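Side-chain contacts in VIN1 (Oscarella pearsei, PDB 6BFI), which binds actin filaments and may play a role in cell-cell adhesion: residues L360-R365 against S496-K501; V502-I507 against A608-I613; A649-A654 against M698-A703. All coordinates share one frame; numbering follows the deposited sequence.

Contact 1 (L360-R365 against S496-K501); sequences LEQEIR and SLEFMK
Gln362 and Glu498 meet across two helices, 344-375 and 496-519, and their CA atoms are 8.9 Å apart. The glutamine reaches over with CG anti to its backbone N (chi1 -171°) and then bends at chi2. Glu498 also bends at chi2. This brings Gln362 NE2 to Glu498 OE2, and the two are joined by a hydrogen bond. It is modelled at 2.3 Å between NE2 and OE2, which is too short to trust in detail. The amide and carboxylate planes are turned 41° from each other, so the groups do not lie flat together. The CG and CD of Glu498 come no nearer than 3.2 Å to Gln362 NE2, so the oxygen does the touching. Within helix 344-375, Arg365 NH1 makes a salt bridge to Glu361 OE2 at 2.9 Å. The oxygen lies near the guanidinium plane, but the nitrogen stands above the carboxylate plane. Glu361 OE2 also takes a hydrogen bond from His276, and OE1 takes one from Gln279. Glu498 lies on Lys366 and Ala369 one turn or more further along helix 344-375. Helix 496-519 packs here against helices 344-375, 524-550 and 589-615, as in the all-helical bundles of the vinculin family.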
loop_
_atom_site.group_PDB
_atom_site.type_symbol
_atom_site.label_atom_id
_atom_site.label_comp_id
_atom_site.label_asym_id
_atom_site.label_seq_id
_atom_site.Cartn_x
_atom_site.Cartn_y
_atom_site.Cartn_z
ATOM N N LEU A 360 -0.193 23.420 -14.571
ATOM C CA LEU A 360 0.245 22.206 -15.252
ATOM C C LEU A 360 -0.147 20.965 -14.460
ATOM O O LEU A 360 -0.627 19.978 -15.034
ATOM C CB LEU A 360 1.755 22.242 -15.485
ATOM C CG LEU A 360 2.373 20.973 -16.078
ATOM C CD1 LEU A 360 1.715 20.615 -17.406
ATOM C CD2 LEU A 360 3.872 21.132 -16.251
ATOM N N GLU A 361 0.048 20.997 -13.138
ATOM C CA GLU A 361 -0.399 19.889 -12.299
ATOM C C GLU A 361 -1.897 19.651 -12.453
ATOM O O GLU A 361 -2.345 18.502 -12.601
ATOM C CB GLU A 361 -0.042 20.172 -10.839
ATOM C CG GLU A 361 -0.508 19.118 -9.853
ATOM C CD GLU A 361 -0.144 19.459 -8.418
ATOM O OE1 GLU A 361 0.508 20.502 -8.199
ATOM O OE2 GLU A 361 -0.509 18.683 -7.509
ATOM N N GLN A 362 -2.686 20.728 -12.445
ATOM C CA GLN A 362 -4.133 20.580 -12.564
ATOM C C GLN A 362 -4.520 19.988 -13.913
ATOM O O GLN A 362 -5.431 19.156 -13.993
ATOM C CB GLN A 362 -4.823 21.927 -12.351
ATOM C CG GLN A 362 -6.340 21.829 -12.249
ATOM C CD GLN A 362 -6.792 20.950 -11.093
ATOM O OE1 GLN A 362 -6.131 20.876 -10.058
ATOM N NE2 GLN A 362 -7.921 20.274 -11.270
ATOM N N GLU A 363 -3.837 20.399 -14.985
ATOM C CA GLU A 363 -4.148 19.842 -16.298
ATOM C C GLU A 363 -3.715 18.384 -16.403
ATOM O O GLU A 363 -4.324 17.613 -17.154
ATOM C CB GLU A 363 -3.491 20.677 -17.397
ATOM C CG GLU A 363 -4.456 21.163 -18.478
ATOM C CD GLU A 363 -5.511 22.123 -17.948
ATOM O OE1 GLU A 363 -6.511 21.658 -17.358
ATOM O OE2 GLU A 363 -5.341 23.349 -18.120
ATOM N N ILE A 364 -2.670 17.990 -15.672
ATOM C CA ILE A 364 -2.304 16.578 -15.607
ATOM C C ILE A 364 -3.422 15.779 -14.948
ATOM O O ILE A 364 -3.838 14.721 -15.444
ATOM C CB ILE A 364 -0.968 16.403 -14.867
ATOM C CG1 ILE A 364 0.187 16.894 -15.742
ATOM C CG2 ILE A 364 -0.762 14.954 -14.462
ATOM C CD1 ILE A 364 1.544 16.770 -15.084
ATOM N N ARG A 365 -3.941 16.286 -13.824
ATOM C CA ARG A 365 -5.084 15.632 -13.193
ATOM C C ARG A 365 -6.276 15.562 -14.142
ATOM O O ARG A 365 -6.976 14.541 -14.198
ATOM C CB ARG A 365 -5.463 16.364 -11.906
ATOM C CG ARG A 365 -4.461 16.181 -10.784
ATOM C CD ARG A 365 -5.093 16.456 -9.433
ATOM N NE ARG A 365 -5.335 17.878 -9.222
ATOM C CZ ARG A 365 -4.470 18.699 -8.635
ATOM N NH1 ARG A 365 -3.305 18.236 -8.202
ATOM N NH2 ARG A 365 -4.770 19.982 -8.481
ATOM N N SER A 496 -12.042 13.792 -8.356
ATOM C CA SER A 496 -13.429 13.552 -8.736
ATOM C C SER A 496 -14.056 14.775 -9.392
ATOM O O SER A 496 -14.873 14.637 -10.309
ATOM C CB SER A 496 -14.234 13.122 -7.516
ATOM O OG SER A 496 -13.767 11.875 -7.029
ATOM N N LEU A 497 -13.698 15.978 -8.931
ATOM C CA LEU A 497 -14.242 17.190 -9.537
ATOM C C LEU A 497 -13.876 17.281 -11.013
ATOM O O LEU A 497 -14.703 17.676 -11.844
ATOM C CB LEU A 497 -13.744 18.422 -8.781
ATOM C CG LEU A 497 -14.099 19.793 -9.367
ATOM C CD1 LEU A 497 -15.599 19.923 -9.595
ATOM C CD2 LEU A 497 -13.601 20.902 -8.455
ATOM N N GLU A 498 -12.641 16.911 -11.357
ATOM C CA GLU A 498 -12.249 16.894 -12.762
ATOM C C GLU A 498 -13.048 15.858 -13.545
ATOM O O GLU A 498 -13.432 16.103 -14.695
ATOM C CB GLU A 498 -10.748 16.629 -12.893
ATOM C CG GLU A 498 -9.867 17.780 -12.438
ATOM C CD GLU A 498 -10.045 19.034 -13.278
ATOM O OE1 GLU A 498 -10.614 18.950 -14.386
ATOM O OE2 GLU A 498 -9.613 20.115 -12.827
ATOM N N PHE A 499 -13.310 14.694 -12.937
ATOM C CA PHE A 499 -14.150 13.698 -13.595
ATOM C C PHE A 499 -15.546 14.250 -13.855
ATOM O O PHE A 499 -16.127 14.013 -14.919
ATOM C CB PHE A 499 -14.226 12.420 -12.753
ATOM C CG PHE A 499 -14.932 11.275 -13.439
ATOM C CD1 PHE A 499 -16.313 11.153 -13.377
ATOM C CD2 PHE A 499 -14.212 10.319 -14.138
ATOM C CE1 PHE A 499 -16.962 10.107 -14.009
ATOM C CE2 PHE A 499 -14.856 9.264 -14.772
ATOM C CZ PHE A 499 -16.232 9.158 -14.705
ATOM N N MET A 500 -16.095 14.999 -12.895
ATOM C CA MET A 500 -17.432 15.556 -13.070
ATOM C C MET A 500 -17.450 16.653 -14.125
ATOM O O MET A 500 -18.441 16.791 -14.852
ATOM C CB MET A 500 -17.963 16.086 -11.739
ATOM C CG MET A 500 -18.120 15.019 -10.667
ATOM S SD MET A 500 -19.037 13.575 -11.250
ATOM C CE MET A 500 -18.966 12.515 -9.806
ATOM N N LYS A 501 -16.375 17.438 -14.231
ATOM C CA LYS A 501 -16.312 18.458 -15.275
ATOM C C LYS A 501 -16.197 17.821 -16.655
ATOM O O LYS A 501 -16.981 18.130 -17.561
ATOM C CB LYS A 501 -15.134 19.403 -15.024
ATOM C CG LYS A 501 -15.362 20.423 -13.915
ATOM C CD LYS A 501 -14.135 21.309 -13.724
ATOM C CE LYS A 501 -14.403 22.422 -12.720
ATOM N NZ LYS A 501 -13.178 23.221 -12.436
#

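Contact 2 (V502-I507 against A608-I613); sequences VSEARI and AVRSVI
Arg610 and Glu504 form a salt bridge between helices 589-615 and 496-519. These run in roughly opposite directions here, and the CA atoms of the two residues are 7.7 Å apart. The arginine can be followed outward. Its CB points to the other helix and lies 4.1 Å from Glu504 OE1. CG is next, 3.6 Å from that same oxygen. The chain bends at chi2 (-97°) and again at chi3, which curls it round the end of the glutamate. CD therefore stays near Glu504 OE1, at 3.5 Å. NE then donates to Glu504 OE1 at 2.6 Å, with an angle of 151° at the hydrogen. CZ lies beyond, bonded to NH2, which donates to Glu504 OE2, also at 2.6 Å. The grip is side-on and bidentate, one nitrogen to each oxygen. Both oxygens are met on the syn side, but from somewhat out of the carboxylate plane. The fit is not flat, because the carboxylate and guanidinium planes are 50° apart. The link lies at the surface of the helical bundle, while Val609 and Ile507 turn to the buried side. With an alanine in place of Arg610, the Glu504 carboxylate would probably lose both of its charged bonds and be freer to turn. NH1 makes no bond to Glu504; it has a long, weak ion pair with Glu614, one turn on. Glu504 itself is extended beyond CG, so its carboxylate stands well off its own helix. The side of that glutamate also rests on Val606 and Ala607. Arg610 touches a crystal neighbour as well.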
loop_
_atom_site.group_PDB
_atom_site.type_symbol
_atom_site.label_atom_id
_atom_site.label_comp_id
_atom_site.label_asym_id
_atom_site.label_seq_id
_atom_site.Cartn_x
_atom_site.Cartn_y
_atom_site.Cartn_z
ATOM N N VAL A 502 -15.220 16.926 -16.833
ATOM C CA VAL A 502 -15.027 16.275 -18.126
ATOM C C VAL A 502 -16.285 15.522 -18.538
ATOM O O VAL A 502 -16.741 15.624 -19.686
ATOM C CB VAL A 502 -13.795 15.351 -18.071
ATOM C CG1 VAL A 502 -13.640 14.591 -19.375
ATOM C CG2 VAL A 502 -12.541 16.161 -17.777
ATOM N N SER A 503 -16.877 14.771 -17.605
ATOM C CA SER A 503 -18.113 14.053 -17.897
ATOM C C SER A 503 -19.264 15.006 -18.198
ATOM O O SER A 503 -20.121 14.692 -19.030
ATOM C CB SER A 503 -18.481 13.140 -16.727
ATOM O OG SER A 503 -17.481 12.162 -16.508
ATOM N N GLU A 504 -19.302 16.166 -17.541
ATOM C CA GLU A 504 -20.351 17.138 -17.828
ATOM C C GLU A 504 -20.222 17.672 -19.249
ATOM O O GLU A 504 -21.220 17.795 -19.969
ATOM C CB GLU A 504 -20.297 18.281 -16.813
ATOM C CG GLU A 504 -21.477 19.245 -16.867
ATOM C CD GLU A 504 -21.316 20.419 -15.914
ATOM O OE1 GLU A 504 -20.208 20.588 -15.361
ATOM O OE2 GLU A 504 -22.294 21.174 -15.716
ATOM N N ALA A 505 -18.995 17.978 -19.676
ATOM C CA ALA A 505 -18.787 18.498 -21.025
ATOM C C ALA A 505 -19.091 17.436 -22.077
ATOM O O ALA A 505 -19.825 17.693 -23.040
ATOM C CB ALA A 505 -17.356 19.013 -21.174
ATOM N N ARG A 506 -18.534 16.233 -21.908
ATOM C CA ARG A 506 -18.771 15.163 -22.871
ATOM C C ARG A 506 -20.253 14.811 -22.951
ATOM O O ARG A 506 -20.788 14.596 -24.045
ATOM C CB ARG A 506 -17.941 13.932 -22.502
ATOM C CG ARG A 506 -16.449 14.107 -22.742
ATOM C CD ARG A 506 -15.620 13.071 -21.995
ATOM N NE ARG A 506 -14.980 12.109 -22.887
ATOM C CZ ARG A 506 -15.268 10.811 -22.920
ATOM N NH1 ARG A 506 -16.186 10.311 -22.102
ATOM N NH2 ARG A 506 -14.633 10.012 -23.766
ATOM N N ILE A 507 -20.932 14.763 -21.804
ATOM C CA ILE A 507 -22.366 14.488 -21.803
ATOM C C ILE A 507 -23.127 15.618 -22.486
ATOM O O ILE A 507 -24.119 15.378 -23.181
ATOM C CB ILE A 507 -22.864 14.243 -20.367
ATOM C CG1 ILE A 507 -22.432 12.855 -19.886
ATOM C CG2 ILE A 507 -24.377 14.371 -20.284
ATOM C CD1 ILE A 507 -22.757 12.584 -18.436
ATOM N N ALA A 608 -25.934 18.965 -11.313
ATOM C CA ALA A 608 -26.196 19.027 -9.878
ATOM C C ALA A 608 -25.113 18.300 -9.090
ATOM O O ALA A 608 -24.588 18.831 -8.100
ATOM C CB ALA A 608 -27.574 18.443 -9.569
ATOM N N VAL A 609 -24.762 17.083 -9.515
ATOM C CA VAL A 609 -23.703 16.342 -8.828
ATOM C C VAL A 609 -22.391 17.121 -8.880
ATOM O O VAL A 609 -21.684 17.268 -7.869
ATOM C CB VAL A 609 -23.551 14.937 -9.437
ATOM C CG1 VAL A 609 -22.510 14.133 -8.669
ATOM C CG2 VAL A 609 -24.896 14.221 -9.451
ATOM N N ARG A 610 -22.054 17.640 -10.066
ATOM C CA ARG A 610 -20.864 18.469 -10.213
ATOM C C ARG A 610 -20.917 19.686 -9.301
ATOM O O ARG A 610 -19.876 20.140 -8.814
ATOM C CB ARG A 610 -20.708 18.902 -11.673
ATOM C CG ARG A 610 -19.380 19.566 -12.004
ATOM C CD ARG A 610 -19.461 21.092 -11.975
ATOM N NE ARG A 610 -20.428 21.615 -12.937
ATOM C CZ ARG A 610 -21.565 22.219 -12.603
ATOM N NH1 ARG A 610 -21.875 22.390 -11.325
ATOM N NH2 ARG A 610 -22.387 22.662 -13.545
ATOM N N SER A 611 -22.113 20.224 -9.052
ATOM C CA SER A 611 -22.229 21.388 -8.182
ATOM C C SER A 611 -21.994 21.017 -6.725
ATOM O O SER A 611 -21.384 21.790 -5.976
ATOM C CB SER A 611 -23.601 22.041 -8.346
ATOM O OG SER A 611 -23.813 23.009 -7.331
ATOM N N VAL A 612 -22.479 19.849 -6.298
ATOM C CA VAL A 612 -22.246 19.421 -4.920
ATOM C C VAL A 612 -20.758 19.189 -4.685
ATOM O O VAL A 612 -20.169 19.704 -3.721
ATOM C CB VAL A 612 -23.073 18.164 -4.596
ATOM C CG1 VAL A 612 -22.720 17.643 -3.213
ATOM C CG2 VAL A 612 -24.558 18.474 -4.685
ATOM N N ILE A 613 -20.120 18.425 -5.578
ATOM C CA ILE A 613 -18.689 18.176 -5.430
ATOM C C ILE A 613 -17.908 19.483 -5.521
ATOM O O ILE A 613 -16.935 19.698 -4.785
ATOM C CB ILE A 613 -18.217 17.150 -6.476
ATOM C CG1 ILE A 613 -18.789 15.767 -6.143
ATOM C CG2 ILE A 613 -16.696 17.115 -6.553
ATOM C CD1 ILE A 613 -18.237 14.652 -6.993
#

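Contact 3 (A649-A654 against M698-A703)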
loop_
_atom_site.group_PDB
_atom_site.type_symbol
_atom_site.label_atom_id
_atom_site.label_comp_id
_atom_site.label_asym_id
_atom_site.label_seq_id
_atom_site.Cartn_x
_atom_site.Cartn_y
_atom_site.Cartn_z
ATOM N N ALA A 649 21.270 19.657 27.952
ATOM C CA ALA A 649 22.563 19.509 27.290
ATOM C C ALA A 649 22.543 18.403 26.243
ATOM O O ALA A 649 23.209 18.515 25.206
ATOM C CB ALA A 649 23.653 19.240 28.328
ATOM N N GLU A 650 21.782 17.337 26.490
ATOM C CA GLU A 650 21.713 16.225 25.547
ATOM C C GLU A 650 21.071 16.659 24.233
ATOM O O GLU A 650 21.655 16.506 23.151
ATOM C CB GLU A 650 20.937 15.068 26.180
ATOM C CG GLU A 650 21.498 13.691 25.890
ATOM C CD GLU A 650 20.849 12.614 26.739
ATOM O OE1 GLU A 650 19.924 12.940 27.514
ATOM O OE2 GLU A 650 21.267 11.443 26.633
ATOM N N MET A 651 19.860 17.217 24.312
ATOM C CA MET A 651 19.162 17.647 23.108
ATOM C C MET A 651 19.834 18.853 22.466
ATOM O O MET A 651 19.695 19.064 21.256
ATOM C CB MET A 651 17.702 17.958 23.433
ATOM C CG MET A 651 16.955 16.806 24.090
ATOM S SD MET A 651 16.837 15.339 23.049
ATOM C CE MET A 651 18.128 14.299 23.730
ATOM N N GLN A 652 20.554 19.656 23.252
ATOM C CA GLN A 652 21.300 20.776 22.682
ATOM C C GLN A 652 22.479 20.277 21.857
ATOM O O GLN A 652 22.709 20.744 20.732
ATOM C CB GLN A 652 21.774 21.712 23.795
ATOM C CG GLN A 652 22.855 22.698 23.370
ATOM C CD GLN A 652 22.361 23.731 22.374
ATOM O OE1 GLN A 652 21.161 23.981 22.260
ATOM N NE2 GLN A 652 23.291 24.341 21.648
ATOM N N GLU A 653 23.241 19.324 22.402
ATOM C CA GLU A 653 24.325 18.722 21.633
ATOM C C GLU A 653 23.787 18.030 20.387
ATOM O O GLU A 653 24.411 18.083 19.321
ATOM C CB GLU A 653 25.105 17.737 22.500
ATOM C CG GLU A 653 26.236 17.037 21.764
ATOM C CD GLU A 653 26.888 15.950 22.594
ATOM O OE1 GLU A 653 26.618 15.890 23.813
ATOM O OE2 GLU A 653 27.668 15.156 22.027
ATOM N N ALA A 654 22.624 17.381 20.501
ATOM C CA ALA A 654 22.016 16.770 19.324
ATOM C C ALA A 654 21.584 17.817 18.304
ATOM O O ALA A 654 21.644 17.563 17.095
ATOM C CB ALA A 654 20.830 15.901 19.738
ATOM N N MET A 698 12.502 13.573 18.675
ATOM C CA MET A 698 12.830 12.192 18.339
ATOM C C MET A 698 14.062 12.118 17.445
ATOM O O MET A 698 14.885 11.205 17.583
ATOM C CB MET A 698 11.633 11.521 17.666
ATOM C CG MET A 698 11.778 10.020 17.490
ATOM S SD MET A 698 10.283 9.258 16.830
ATOM C CE MET A 698 9.039 9.985 17.895
ATOM N N ALA A 699 14.206 13.072 16.523
ATOM C CA ALA A 699 15.396 13.109 15.678
ATOM C C ALA A 699 16.648 13.366 16.508
ATOM O O ALA A 699 17.671 12.691 16.332
ATOM C CB ALA A 699 15.238 14.175 14.594
ATOM N N ARG A 700 16.584 14.342 17.420
ATOM C CA ARG A 700 17.711 14.604 18.312
ATOM C C ARG A 700 18.102 13.347 19.082
ATOM O O ARG A 700 19.276 12.952 19.108
ATOM C CB ARG A 700 17.359 15.736 19.281
ATOM C CG ARG A 700 16.956 17.047 18.622
ATOM C CD ARG A 700 16.604 18.096 19.670
ATOM N NE ARG A 700 16.053 19.312 19.078
ATOM C CZ ARG A 700 14.784 19.692 19.185
ATOM N NH1 ARG A 700 13.920 18.957 19.872
ATOM N NH2 ARG A 700 14.377 20.816 18.611
ATOM N N LYS A 701 17.114 12.696 19.704
ATOM C CA LYS A 701 17.382 11.480 20.463
ATOM C C LYS A 701 18.003 10.398 19.587
ATOM O O LYS A 701 18.923 9.694 20.020
ATOM C CB LYS A 701 16.091 10.977 21.107
ATOM C CG LYS A 701 15.513 11.916 22.159
ATOM C CD LYS A 701 14.167 11.415 22.660
ATOM C CE LYS A 701 13.632 12.282 23.788
ATOM N NZ LYS A 701 14.532 12.269 24.971
ATOM N N MET A 702 17.526 10.259 18.348
ATOM C CA MET A 702 18.065 9.226 17.466
ATOM C C MET A 702 19.509 9.524 17.082
ATOM O O MET A 702 20.328 8.602 16.954
ATOM C CB MET A 702 17.189 9.087 16.221
ATOM C CG MET A 702 17.591 7.941 15.304
ATOM S SD MET A 702 17.276 6.297 15.995
ATOM C CE MET A 702 15.485 6.242 15.953
ATOM N N ALA A 703 19.843 10.806 16.894
ATOM C CA ALA A 703 21.235 11.179 16.660
ATOM C C ALA A 703 22.102 10.838 17.867
ATOM O O ALA A 703 23.230 10.340 17.716
ATOM C CB ALA A 703 21.335 12.669 16.332
#
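Arg700 lies against Met651 and Ala654 with its carbon chain, and its guanidinium is gripped from two sources. NE makes a salt bridge to Glu655, and NH1 donates to Gln697 OE1. No hydrogen bond joins the two segments; the contact is van der Waals packing, which includes two backbone carbonyl oxygens. Arg700 CG is anti to the carbonyl carbon (chi1 -57°), and the chain is extended from there to NE. This lays it past helix 649-659 and leads its charged end to Glu655. On the way CD passes 3.6 Å from Met651 O, a plain contact and not a bond. Ala654 sits at the closest point. Its CB is 3.5 Å from Arg700 CB and 3.4 Å from Arg700 O, so the methyl group rests directly on the backbone of the other helix. The small side chain of Ala654 is consistent with the close backbones, whose nearest CA atoms are those of Ala654 and Arg700, 4.9 Å apart. Met651 crosses Arg700 at about a right angle. Its first two torsions, with a bend at chi2 (-62°), carry the sulfur to the other helix. SD is 3.8 Å from Arg700 CB and 3.8 Å from Lys701 CG, so it touches both neighbours. Chi3 then sets CE beside Lys701 CG, at 3.9 Å. The lysine gives only its carbon chain here, since NZ is bound by Glu728 in a salt bridge. The axes of segments 649-654 and 698-703 pass 8.7 Å apart and cross at 87°, almost perpendicular at this point. Helix 690-710 is packed in turn by helix 718-745 at Lys701, by helix 669-682 at Ala699 and Ala703, and by helix 786-817 at Met698 and Met702.

Contacts 1 and 2 are neighbours. Both use helix 496-519, and their centres are 12 Å apart. They touch mainly through Met500, which comes from the contact 1 segment of that helix, and also where Leu497 meets Ile613. Met500 CE is 3.6 Å from Ile613 CD1, and Met500 CB is 3.8 Å from Arg610 CG. So the aliphatic part of the salt-bridging arginine in contact 2 also packs on contact 1. Along the same length, helix 496-519 packs on both helix 344-375 and helix 589-615, with different residues. Contact 3 stands apart. Its centre is 44 Å from that of contact 1 and 53 Å from that of contact 2, and its nearest atoms are about 28 Å from contact 1.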